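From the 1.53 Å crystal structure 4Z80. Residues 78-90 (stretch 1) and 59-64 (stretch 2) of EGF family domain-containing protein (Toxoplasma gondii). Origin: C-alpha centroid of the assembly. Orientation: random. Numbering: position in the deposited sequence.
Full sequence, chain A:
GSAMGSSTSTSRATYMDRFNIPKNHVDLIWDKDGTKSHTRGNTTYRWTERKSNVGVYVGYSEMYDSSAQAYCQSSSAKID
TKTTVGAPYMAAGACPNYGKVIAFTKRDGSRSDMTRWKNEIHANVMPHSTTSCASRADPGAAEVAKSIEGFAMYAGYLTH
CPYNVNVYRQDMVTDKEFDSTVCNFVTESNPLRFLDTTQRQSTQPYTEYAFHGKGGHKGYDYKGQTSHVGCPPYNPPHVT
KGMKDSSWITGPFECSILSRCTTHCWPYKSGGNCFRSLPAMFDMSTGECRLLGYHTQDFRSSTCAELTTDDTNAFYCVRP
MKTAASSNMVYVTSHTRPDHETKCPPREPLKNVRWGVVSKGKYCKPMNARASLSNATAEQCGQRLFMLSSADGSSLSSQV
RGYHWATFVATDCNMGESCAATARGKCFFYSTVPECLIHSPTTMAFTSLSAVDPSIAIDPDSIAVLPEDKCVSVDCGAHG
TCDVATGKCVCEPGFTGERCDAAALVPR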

# COMPACT_ATOMS: atom_id res chain seq x y z
N LYS A 78 -12.74 -11.32 10.22
CA LYS A 78 -12.38 -10.04 10.80
C LYS A 78 -11.51 -9.26 9.82
O LYS A 78 -10.48 -9.75 9.38
CB LYS A 78 -11.65 -10.22 12.13
CG LYS A 78 -11.30 -8.91 12.81
CD LYS A 78 -10.70 -9.14 14.18
CE LYS A 78 -10.32 -7.82 14.83
NZ LYS A 78 -9.83 -8.01 16.23
N ILE A 79 -11.95 -8.06 9.48
CA ILE A 79 -11.15 -7.14 8.68
C ILE A 79 -10.97 -5.88 9.53
O ILE A 79 -11.93 -5.41 10.14
CB ILE A 79 -11.82 -6.81 7.35
CG1 ILE A 79 -12.23 -8.11 6.64
CG2 ILE A 79 -10.87 -5.99 6.48
CD1 ILE A 79 -12.89 -7.92 5.33
N ASP A 80 -9.75 -5.35 9.60
CA ASP A 80 -9.44 -4.29 10.56
C ASP A 80 -10.33 -3.06 10.39
O ASP A 80 -10.65 -2.38 11.37
CB ASP A 80 -7.96 -3.89 10.45
CG ASP A 80 -7.59 -3.32 9.09
OD1 ASP A 80 -7.43 -4.09 8.11
OD2 ASP A 80 -7.40 -2.09 9.02
N THR A 81 -10.77 -2.79 9.17
CA THR A 81 -11.63 -1.65 8.89
C THR A 81 -13.06 -1.78 9.45
O THR A 81 -13.77 -0.78 9.60
CB THR A 81 -11.70 -1.40 7.38
OG1 THR A 81 -11.85 -2.66 6.71
CG2 THR A 81 -10.41 -0.72 6.90
N LYS A 82 -13.50 -3.00 9.76
CA LYS A 82 -14.83 -3.15 10.36
C LYS A 82 -14.90 -2.36 11.66
O LYS A 82 -15.89 -1.68 11.94
CB LYS A 82 -15.17 -4.61 10.60
CG LYS A 82 -15.50 -5.34 9.33
CD LYS A 82 -16.26 -6.62 9.62
CE LYS A 82 -15.47 -7.83 9.21
NZ LYS A 82 -16.39 -8.98 8.94
N THR A 83 -13.83 -2.43 12.44
CA THR A 83 -13.76 -1.74 13.72
C THR A 83 -13.49 -0.25 13.56
O THR A 83 -14.12 0.57 14.22
CB THR A 83 -12.67 -2.35 14.61
OG1 THR A 83 -13.01 -3.70 14.91
CG2 THR A 83 -12.49 -1.56 15.91
N THR A 84 -12.56 0.10 12.68
CA THR A 84 -12.11 1.48 12.59
C THR A 84 -12.96 2.35 11.68
O THR A 84 -13.01 3.56 11.87
CB THR A 84 -10.67 1.53 12.08
OG1 THR A 84 -10.62 0.89 10.80
CG2 THR A 84 -9.71 0.84 13.05
N VAL A 85 -13.62 1.74 10.69
CA VAL A 85 -14.39 2.49 9.70
C VAL A 85 -15.88 2.11 9.71
O VAL A 85 -16.73 2.94 9.40
CB VAL A 85 -13.83 2.28 8.27
CG1 VAL A 85 -14.53 3.21 7.26
CG2 VAL A 85 -12.32 2.53 8.26
N GLY A 86 -16.18 0.87 10.08
CA GLY A 86 -17.56 0.43 10.21
C GLY A 86 -18.05 -0.47 9.08
O GLY A 86 -19.23 -0.81 9.03
N ALA A 87 -17.15 -0.86 8.19
CA ALA A 87 -17.48 -1.72 7.07
C ALA A 87 -16.25 -2.54 6.72
O ALA A 87 -15.13 -2.09 6.97
CB ALA A 87 -17.93 -0.91 5.87
N PRO A 88 -16.44 -3.74 6.15
CA PRO A 88 -15.28 -4.56 5.77
C PRO A 88 -14.67 -4.07 4.46
O PRO A 88 -15.04 -4.50 3.37
CB PRO A 88 -15.87 -5.96 5.64
CG PRO A 88 -17.30 -5.78 5.42
CD PRO A 88 -17.71 -4.45 5.96
N TYR A 89 -13.77 -3.11 4.61
CA TYR A 89 -13.13 -2.43 3.49
C TYR A 89 -11.69 -2.88 3.25
O TYR A 89 -10.90 -3.03 4.20
CB TYR A 89 -13.11 -0.92 3.73
CG TYR A 89 -14.41 -0.16 3.54
CD1 TYR A 89 -15.33 -0.52 2.58
CD2 TYR A 89 -14.67 0.96 4.32
CE1 TYR A 89 -16.50 0.22 2.41
CE2 TYR A 89 -15.82 1.69 4.16
CZ TYR A 89 -16.74 1.32 3.21
OH TYR A 89 -17.89 2.06 3.07
N MET A 90 -11.34 -3.06 1.98
CA MET A 90 -9.94 -3.12 1.58
C MET A 90 -9.46 -1.74 1.13
O MET A 90 -10.26 -0.92 0.67
CB MET A 90 -9.73 -4.16 0.46
CG MET A 90 -10.48 -3.88 -0.82
SD MET A 90 -10.33 -5.30 -1.94
CE MET A 90 -11.18 -4.64 -3.37
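Stretch 2, residues 59-64: GYSEMY

Stretch 2 lies as an extended strand, residues 60-62, antiparallel to the strand that begins at Tyr-89. Three backbone hydrogen bonds fix the register: Ser-61 N to Met-90 O at 3.0 Å, Met-90 N to Ser-61 O at 2.8 Å, and, a step further along, Met-63 N to Pro-88 O at 2.9 Å and almost straight. Tyr-89 and Glu-62 form the non-hydrogen-bonded pair between them, their CA atoms 4.6 Å apart.

Met-90 and Ser-61 share one face of the sheet. With chi1 p and the rest of its chain t, Met-90 runs out extended, bringing its CE to 3.4 Å from Ser-61 OG and 3.9 Å from Tyr-64 CB. Met-63 is folded instead: chi1 is t, but chi2 and chi3 are both p, and the curled chain places its CE 4.0 Å from Met-90 CB. Ile-79, chi1 m and chi2 t, reaches the base of the same side chain, its CD1 3.7 Å from Met-63 CB.

The rings of Tyr-89 and Tyr-60, both chi1 m, lie nearly parallel, their planes 10° apart, yet slid so that the rings barely overlap at 5.3 Å between centroids. What covers the Tyr-89 ring is Tyr-60 CB, over one face and 3.6 Å from Tyr-89 CG. The Tyr-60 ring thus extends past its partner toward the helix and the turn after it, where Thr-81 CG2 lies 3.9 Å from Tyr-60 CE1 and Val-85 CG2 3.7 Å from Tyr-60 CE2. Thr-81, chi1 p, also ties helix to strand, donating from OG1 to Tyr-89 O at 2.7 Å.

Glu-62 starts away from stretch 1, but chi1 m and chi2 p bend it back, leaving OE2 3.6 Å from Tyr-89 CE1 at the ring edge. A water bridges Glu-62 OE2 and Tyr-89 OH, 2.8 Å from each.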

# COMPACT_ATOMS: atom_id res chain seq x y z
N GLY A 59 -8.66 5.79 0.84
CA GLY A 59 -9.34 5.06 -0.21
C GLY A 59 -9.77 3.69 0.24
O GLY A 59 -8.95 2.91 0.72
N TYR A 60 -11.07 3.40 0.09
CA TYR A 60 -11.65 2.13 0.49
C TYR A 60 -12.63 1.62 -0.56
O TYR A 60 -13.34 2.40 -1.20
CB TYR A 60 -12.44 2.25 1.81
CG TYR A 60 -11.66 2.61 3.04
CD1 TYR A 60 -10.50 1.95 3.38
CD2 TYR A 60 -12.10 3.63 3.87
CE1 TYR A 60 -9.78 2.29 4.52
CE2 TYR A 60 -11.40 3.98 5.01
CZ TYR A 60 -10.24 3.32 5.33
OH TYR A 60 -9.53 3.67 6.46
N SER A 61 -12.70 0.30 -0.67
CA SER A 61 -13.84 -0.34 -1.31
C SER A 61 -14.15 -1.63 -0.57
O SER A 61 -13.35 -2.11 0.23
CB SER A 61 -13.58 -0.61 -2.78
OG SER A 61 -12.59 -1.61 -2.93
N GLU A 62 -15.33 -2.19 -0.82
CA GLU A 62 -15.71 -3.42 -0.15
C GLU A 62 -14.75 -4.55 -0.45
O GLU A 62 -14.38 -4.79 -1.60
CB GLU A 62 -17.12 -3.82 -0.56
CG GLU A 62 -18.22 -2.96 0.06
CD GLU A 62 -18.35 -1.58 -0.55
OE1 GLU A 62 -17.78 -1.33 -1.63
OE2 GLU A 62 -19.03 -0.73 0.07
N MET A 63 -14.34 -5.25 0.61
CA MET A 63 -13.50 -6.41 0.45
C MET A 63 -14.09 -7.33 -0.62
O MET A 63 -15.28 -7.67 -0.59
CB MET A 63 -13.35 -7.15 1.78
CG MET A 63 -12.58 -8.48 1.67
SD MET A 63 -10.90 -8.32 1.03
CE MET A 63 -10.06 -7.60 2.45
N TYR A 64 -13.24 -7.68 -1.58
CA TYR A 64 -13.62 -8.53 -2.69
C TYR A 64 -12.81 -9.81 -2.60
O TYR A 64 -11.57 -9.76 -2.62
CB TYR A 64 -13.36 -7.82 -4.02
CG TYR A 64 -13.64 -8.64 -5.25
CD1 TYR A 64 -14.94 -8.78 -5.73
CD2 TYR A 64 -12.62 -9.25 -5.95
CE1 TYR A 64 -15.21 -9.52 -6.87
CE2 TYR A 64 -12.87 -10.00 -7.09
CZ TYR A 64 -14.17 -10.12 -7.54
OH TYR A 64 -14.42 -10.85 -8.68
O HOH W 1 -18.80 2.00 0.38